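Local coordinates for acetylserotonin O-methyltransferase (Homo sapiens, PDB 4A6D), which catalyses the last step of melatonin synthesis, transferring the methyl group of S-adenosylmethionine to the hydroxyl of N-acetylserotonin, at residues L172-L177 and Y338-A343; I249-L254 and L280-L285. One frame throughout, in Å; residues are numbered along the deposited sequence.

Contact 1: L172-L177 and Y338-A343; sequences LTAFDL and YDAILA
No hydrogen bond joins L172-L177 to Y338-A343; the contact is apolar and rests mainly on the ring of F175. Its CG sits anti to the carbonyl carbon (chi1 -57°), which brings the ring up against the strand. There CB of L342 lies over the ring centre, 3.7 Å from the F175 centroid and 12° off the normal, a CH-pi contact. L342 has its own CG anti to the backbone N (chi1 176°), and its CD2 comes back along the base of the ring, 3.8 Å from CG of F175, so the two side chains run alongside one another head to tail. The A340 carbonyl meets the ring edge, with O 3.7 Å from CE2 of F175. In the class I methyltransferase fold the turn that follows helix 164-173 packs against strand 339-344 of the central sheet, and F175 also touches Q330 and K332 on strand 329-332. An alanine in place of F175 would lose the ring that takes CB of L342 on its face and the A340 carbonyl at its edge, and would probably loosen the turn's hold on the strand. Methyl against methyl, CB of A174 meets CB of A340 at 3.8 Å.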
loop_
_atom_site.group_PDB
_atom_site.type_symbol
_atom_site.label_atom_id
_atom_site.label_comp_id
_atom_site.label_asym_id
_atom_site.label_seq_id
_atom_site.Cartn_x
_atom_site.Cartn_y
_atom_site.Cartn_z
ATOM N N LEU A 172 -15.422 7.747 -25.432
ATOM C CA LEU A 172 -15.956 7.524 -26.766
ATOM C C LEU A 172 -16.916 8.617 -27.242
ATOM O O LEU A 172 -17.055 8.805 -28.462
ATOM C CB LEU A 172 -16.540 6.113 -26.903
ATOM C CG LEU A 172 -15.569 4.951 -26.586
ATOM C CD1 LEU A 172 -16.313 3.664 -26.404
ATOM C CD2 LEU A 172 -14.463 4.810 -27.632
ATOM N N THR A 173 -17.540 9.363 -26.291
ATOM C CA THR A 173 -18.462 10.468 -26.612
ATOM C C THR A 173 -17.891 11.888 -26.439
ATOM O O THR A 173 -18.599 12.853 -26.731
ATOM C CB THR A 173 -19.868 10.297 -26.009
ATOM O OG1 THR A 173 -19.785 10.372 -24.590
ATOM C CG2 THR A 173 -20.557 9.017 -26.467
ATOM N N ALA A 174 -16.608 12.012 -26.030
ATOM C CA ALA A 174 -15.874 13.277 -25.912
ATOM C C ALA A 174 -15.898 14.011 -27.296
ATOM O O ALA A 174 -16.057 15.229 -27.352
ATOM C CB ALA A 174 -14.431 12.991 -25.479
ATOM N N PHE A 175 -15.761 13.245 -28.395
ATOM C CA PHE A 175 -15.824 13.690 -29.790
ATOM C C PHE A 175 -16.874 12.835 -30.502
ATOM O O PHE A 175 -17.081 11.676 -30.135
ATOM C CB PHE A 175 -14.456 13.522 -30.495
ATOM C CG PHE A 175 -13.297 14.244 -29.841
ATOM C CD1 PHE A 175 -13.063 15.598 -30.095
ATOM C CD2 PHE A 175 -12.442 13.573 -28.966
ATOM C CE1 PHE A 175 -12.011 16.277 -29.458
ATOM C CE2 PHE A 175 -11.384 14.246 -28.337
ATOM C CZ PHE A 175 -11.161 15.587 -28.597
ATOM N N ASP A 176 -17.522 13.399 -31.519
ATOM C CA ASP A 176 -18.526 12.721 -32.327
ATOM C C ASP A 176 -17.815 11.873 -33.382
ATOM O O ASP A 176 -17.327 12.374 -34.406
ATOM C CB ASP A 176 -19.509 13.734 -32.945
ATOM C CG ASP A 176 -20.442 13.184 -34.003
ATOM O OD1 ASP A 176 -20.710 11.956 -33.988
ATOM O OD2 ASP A 176 -20.932 13.985 -34.831
ATOM N N LEU A 177 -17.768 10.577 -33.099
ATOM C CA LEU A 177 -17.086 9.572 -33.901
ATOM C C LEU A 177 -17.968 8.952 -34.978
ATOM O O LEU A 177 -17.487 8.109 -35.741
ATOM C CB LEU A 177 -16.492 8.479 -32.991
ATOM C CG LEU A 177 -15.663 8.852 -31.748
ATOM C CD1 LEU A 177 -15.083 7.612 -31.136
ATOM C CD2 LEU A 177 -14.513 9.781 -32.087
ATOM N N TYR A 338 -9.519 8.345 -17.422
ATOM C CA TYR A 338 -9.140 8.421 -18.827
ATOM C C TYR A 338 -9.752 9.555 -19.614
ATOM O O TYR A 338 -10.955 9.837 -19.519
ATOM C CB TYR A 338 -9.218 7.057 -19.523
ATOM C CG TYR A 338 -8.286 6.080 -18.863
ATOM C CD1 TYR A 338 -6.918 6.109 -19.126
ATOM C CD2 TYR A 338 -8.733 5.243 -17.836
ATOM C CE1 TYR A 338 -6.028 5.290 -18.421
ATOM C CE2 TYR A 338 -7.863 4.369 -17.183
ATOM C CZ TYR A 338 -6.509 4.412 -17.463
ATOM O OH TYR A 338 -5.644 3.593 -16.778
ATOM N N ASP A 339 -8.877 10.248 -20.347
ATOM C CA ASP A 339 -9.251 11.375 -21.197
ATOM C C ASP A 339 -9.175 10.963 -22.659
ATOM O O ASP A 339 -8.735 9.849 -22.971
ATOM C CB ASP A 339 -8.365 12.603 -20.884
ATOM C CG ASP A 339 -8.365 12.996 -19.415
ATOM O OD1 ASP A 339 -9.430 13.455 -18.918
ATOM O OD2 ASP A 339 -7.297 12.873 -18.766
ATOM N N ALA A 340 -9.579 11.843 -23.553
ATOM C CA ALA A 340 -9.549 11.540 -24.999
ATOM C C ALA A 340 -8.827 12.612 -25.775
ATOM O O ALA A 340 -9.018 13.800 -25.517
ATOM C CB ALA A 340 -10.969 11.412 -25.525
ATOM N N ILE A 341 -7.998 12.189 -26.721
ATOM C CA ILE A 341 -7.291 13.041 -27.691
ATOM C C ILE A 341 -7.694 12.573 -29.081
ATOM O O ILE A 341 -7.624 11.369 -29.365
ATOM C CB ILE A 341 -5.743 12.929 -27.573
ATOM C CG1 ILE A 341 -5.231 13.584 -26.299
ATOM C CG2 ILE A 341 -5.041 13.506 -28.843
ATOM C CD1 ILE A 341 -3.951 13.100 -25.921
ATOM N N LEU A 342 -8.052 13.537 -29.959
ATOM C CA LEU A 342 -8.337 13.277 -31.358
ATOM C C LEU A 342 -7.524 14.209 -32.252
ATOM O O LEU A 342 -7.546 15.428 -32.055
ATOM C CB LEU A 342 -9.834 13.421 -31.649
ATOM C CG LEU A 342 -10.270 13.263 -33.094
ATOM C CD1 LEU A 342 -10.215 11.815 -33.501
ATOM C CD2 LEU A 342 -11.690 13.799 -33.295
ATOM N N ALA A 343 -6.815 13.627 -33.229
ATOM C CA ALA A 343 -6.072 14.351 -34.273
ATOM C C ALA A 343 -6.455 13.767 -35.646
ATOM O O ALA A 343 -6.956 12.641 -35.739
ATOM C CB ALA A 343 -4.574 14.256 -34.039
#

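Contact 2: I249-L254 and L280-L285; sequences ILARVL and LVIESL. With SAM (S-adenosylmethionine), chain D.
Strands 247-251 and 278-283 run parallel as neighbours in the Rossmann-like sheet, joined through helix 259-272 in a beta-alpha-beta crossover. I249 lies opposite L280, with its side chain on the face it shares with A251, L280 and I282; its CG2, anti to the backbone N, meets CD1 of I282 at 3.9 Å, and the two side chains run abreast. L250 bonds in both directions: its N-H runs nearly along the C=O axis of L280, N to O 2.7 Å, while its own O accepts the N-H of I282 from above the carbonyl plane. Its side chain, on the other face with V281, packs on helix 259-272. At A251 the backbone O takes a hydrogen bond from the amino N of SAM at 2.8 Å, so the strand end grips the cofactor directly. R252 closes the ladder, its N donating to O of I282 at 3.0 Å. Its backbone then turns into a positive phi of 55°, and the side chain, bent at chi2 and chi3, brings NH1 to the SAM carboxylate, where it is bonded to O; NH1 also donates to O of L160. E283 bends back at chi2 (-76°) toward the R252 backbone; its OE1 lies 3.2 Å from CA of R252, while the charged ends stay apart, with NE of R252 6.1 Å from OE1 of E283. Its OE2 is hydrogen-bonded to backbone N of H255, the inferred proton donor/acceptor, a bond consistent with holding that residue in place. L254 lies roughly perpendicular to V281, CD1 of L254 resting 3.9 Å from CG1 of V281.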
loop_
_atom_site.group_PDB
_atom_site.type_symbol
_atom_site.label_atom_id
_atom_site.label_comp_id
_atom_site.label_asym_id
_atom_site.label_seq_id
_atom_site.Cartn_x
_atom_site.Cartn_y
_atom_site.Cartn_z
ATOM N N ILE A 249 -7.970 3.750 -32.933
ATOM C CA ILE A 249 -8.087 4.034 -31.491
ATOM C C ILE A 249 -6.886 3.461 -30.754
ATOM O O ILE A 249 -6.589 2.282 -30.916
ATOM C CB ILE A 249 -9.424 3.511 -30.885
ATOM C CG1 ILE A 249 -10.657 3.968 -31.724
ATOM C CG2 ILE A 249 -9.547 3.862 -29.380
ATOM C CD1 ILE A 249 -12.061 3.375 -31.290
ATOM N N LEU A 250 -6.191 4.281 -29.962
ATOM C CA LEU A 250 -5.058 3.800 -29.154
ATOM C C LEU A 250 -5.368 4.064 -27.673
ATOM O O LEU A 250 -5.133 5.178 -27.179
ATOM C CB LEU A 250 -3.710 4.444 -29.552
ATOM C CG LEU A 250 -3.011 4.007 -30.838
ATOM C CD1 LEU A 250 -1.810 4.888 -31.093
ATOM C CD2 LEU A 250 -2.511 2.583 -30.749
ATOM N N ALA A 251 -6.017 3.084 -27.000
ATOM C CA ALA A 251 -6.390 3.212 -25.569
ATOM C C ALA A 251 -5.361 2.447 -24.751
ATOM O O ALA A 251 -5.188 1.237 -24.940
ATOM C CB ALA A 251 -7.792 2.671 -25.315
ATOM N N ARG A 252 -4.615 3.182 -23.904
ATOM C CA ARG A 252 -3.557 2.654 -23.038
ATOM C C ARG A 252 -2.494 1.874 -23.814
ATOM O O ARG A 252 -2.013 0.833 -23.368
ATOM C CB ARG A 252 -4.132 1.842 -21.866
ATOM C CG ARG A 252 -4.896 2.675 -20.833
ATOM C CD ARG A 252 -6.143 1.921 -20.487
ATOM N NE ARG A 252 -6.137 1.433 -19.119
ATOM C CZ ARG A 252 -6.886 0.430 -18.670
ATOM N NH1 ARG A 252 -7.653 -0.260 -19.501
ATOM N NH2 ARG A 252 -6.850 0.092 -17.386
ATOM N N VAL A 253 -2.133 2.380 -24.984
ATOM C CA VAL A 253 -1.093 1.736 -25.762
ATOM C C VAL A 253 0.140 2.616 -25.636
ATOM O O VAL A 253 1.156 2.138 -25.197
ATOM C CB VAL A 253 -1.532 1.492 -27.244
ATOM C CG1 VAL A 253 -0.345 1.094 -28.111
ATOM C CG2 VAL A 253 -2.645 0.452 -27.322
ATOM N N LEU A 254 0.033 3.907 -25.972
ATOM C CA LEU A 254 1.158 4.853 -25.956
ATOM C C LEU A 254 1.901 4.949 -24.608
ATOM O O LEU A 254 3.129 5.038 -24.569
ATOM C CB LEU A 254 0.696 6.252 -26.472
ATOM C CG LEU A 254 0.291 6.348 -27.956
ATOM C CD1 LEU A 254 -0.032 7.787 -28.350
ATOM C CD2 LEU A 254 1.382 5.785 -28.892
ATOM N N LEU A 280 -7.654 8.355 -32.337
ATOM C CA LEU A 280 -8.251 8.602 -31.041
ATOM C C LEU A 280 -7.358 7.977 -30.004
ATOM O O LEU A 280 -7.254 6.753 -29.947
ATOM C CB LEU A 280 -9.689 8.056 -30.937
ATOM C CG LEU A 280 -10.400 8.325 -29.574
ATOM C CD1 LEU A 280 -10.647 9.811 -29.351
ATOM C CD2 LEU A 280 -11.694 7.575 -29.470
ATOM N N VAL A 281 -6.668 8.823 -29.234
ATOM C CA VAL A 281 -5.732 8.434 -28.182
ATOM C C VAL A 281 -6.462 8.559 -26.858
ATOM O O VAL A 281 -7.022 9.621 -26.568
ATOM C CB VAL A 281 -4.409 9.246 -28.231
ATOM C CG1 VAL A 281 -3.536 8.966 -26.994
ATOM C CG2 VAL A 281 -3.642 8.973 -29.540
ATOM N N ILE A 282 -6.539 7.447 -26.107
ATOM C CA ILE A 282 -7.240 7.424 -24.824
ATOM C C ILE A 282 -6.239 7.104 -23.745
ATOM O O ILE A 282 -5.746 5.987 -23.676
ATOM C CB ILE A 282 -8.472 6.482 -24.793
ATOM C CG1 ILE A 282 -9.526 6.960 -25.807
ATOM C CG2 ILE A 282 -9.058 6.400 -23.337
ATOM C CD1 ILE A 282 -10.506 5.959 -26.180
ATOM N N GLU A 283 -5.903 8.123 -22.944
ATOM C CA GLU A 283 -4.918 8.042 -21.875
ATOM C C GLU A 283 -5.315 8.993 -20.726
ATOM O O GLU A 283 -6.151 9.878 -20.916
ATOM C CB GLU A 283 -3.496 8.403 -22.399
ATOM C CG GLU A 283 -2.890 7.508 -23.483
ATOM C CD GLU A 283 -2.350 6.159 -23.059
ATOM O OE1 GLU A 283 -2.802 5.642 -22.016
ATOM O OE2 GLU A 283 -1.544 5.574 -23.817
ATOM N N SER A 284 -4.701 8.792 -19.548
ATOM C CA SER A 284 -4.884 9.648 -18.381
ATOM C C SER A 284 -3.887 10.786 -18.551
ATOM O O SER A 284 -2.668 10.589 -18.480
ATOM C CB SER A 284 -4.603 8.883 -17.079
ATOM O OG SER A 284 -5.220 9.592 -16.013
ATOM N N LEU A 285 -4.401 11.960 -18.792
ATOM C CA LEU A 285 -3.577 13.126 -19.069
ATOM C C LEU A 285 -2.943 13.725 -17.840
ATOM O O LEU A 285 -3.611 13.930 -16.829
ATOM C CB LEU A 285 -4.378 14.198 -19.854
ATOM C CG LEU A 285 -4.818 13.828 -21.279
ATOM C CD1 LEU A 285 -5.729 14.905 -21.864
ATOM C CD2 LEU A 285 -3.626 13.606 -22.188
HETATM N N SAM D . -6.692 -1.091 -25.272
HETATM C CA SAM D . -6.939 -1.989 -24.123
HETATM C C SAM D . -7.506 -1.350 -22.838
HETATM O O SAM D . -7.256 -0.181 -22.627
HETATM O OXT SAM D . -8.217 -1.979 -21.990
HETATM C CB SAM D . -5.660 -2.753 -23.888
HETATM C CG SAM D . -4.520 -1.890 -23.335
HETATM S SD SAM D . -3.096 -2.987 -22.998
HETATM C CE SAM D . -2.141 -1.960 -21.958
HETATM C "C5'" SAM D . -2.036 -2.780 -24.466
HETATM C "C4'" SAM D . -2.595 -3.754 -25.514
HETATM O "O4'" SAM D . -1.699 -3.666 -26.607
HETATM C "C3'" SAM D . -2.586 -5.252 -25.019
HETATM O "O3'" SAM D . -3.860 -5.880 -25.236
HETATM C "C2'" SAM D . -1.406 -5.866 -25.842
HETATM O "O2'" SAM D . -1.471 -7.257 -26.161
HETATM C "C1'" SAM D . -1.464 -5.004 -27.116
HETATM N N9 SAM D . -0.194 -5.018 -27.872
HETATM C C8 SAM D . 1.086 -4.853 -27.346
HETATM N N7 SAM D . 1.967 -4.910 -28.300
HETATM C C5 SAM D . 1.326 -5.176 -29.504
HETATM C C6 SAM D . 1.721 -5.372 -30.841
HETATM N N6 SAM D . 3.030 -5.240 -31.162
HETATM N N1 SAM D . 0.760 -5.583 -31.811
HETATM C C2 SAM D . -0.536 -5.714 -31.497
HETATM N N3 SAM D . -0.937 -5.545 -30.229
HETATM C C4 SAM D . -0.082 -5.226 -29.237
#

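Overall arrangement
From the N terminus, the chain passes the dimerisation helices and enters the catalytic domain. Helix 164-173 ends at the first half of contact 1, whose loop stays open through most of the sheet. Within that loop the chain lays down strand 247-251, makes one helical crossover and returns along strand 278-283, closing contact 2. Only at strand 339-344, near the C terminus, does contact 1 close, so contact 2 is nested inside it. The two meet in the sheet: strand 339-344 runs antiparallel beside 278-283, with probable hydrogen bonds from V281 N to I341 O and from D339 N to E283 O. Together they tie the turn after helix 164-173, the cofactor-binding strand end and the C-terminal strands together.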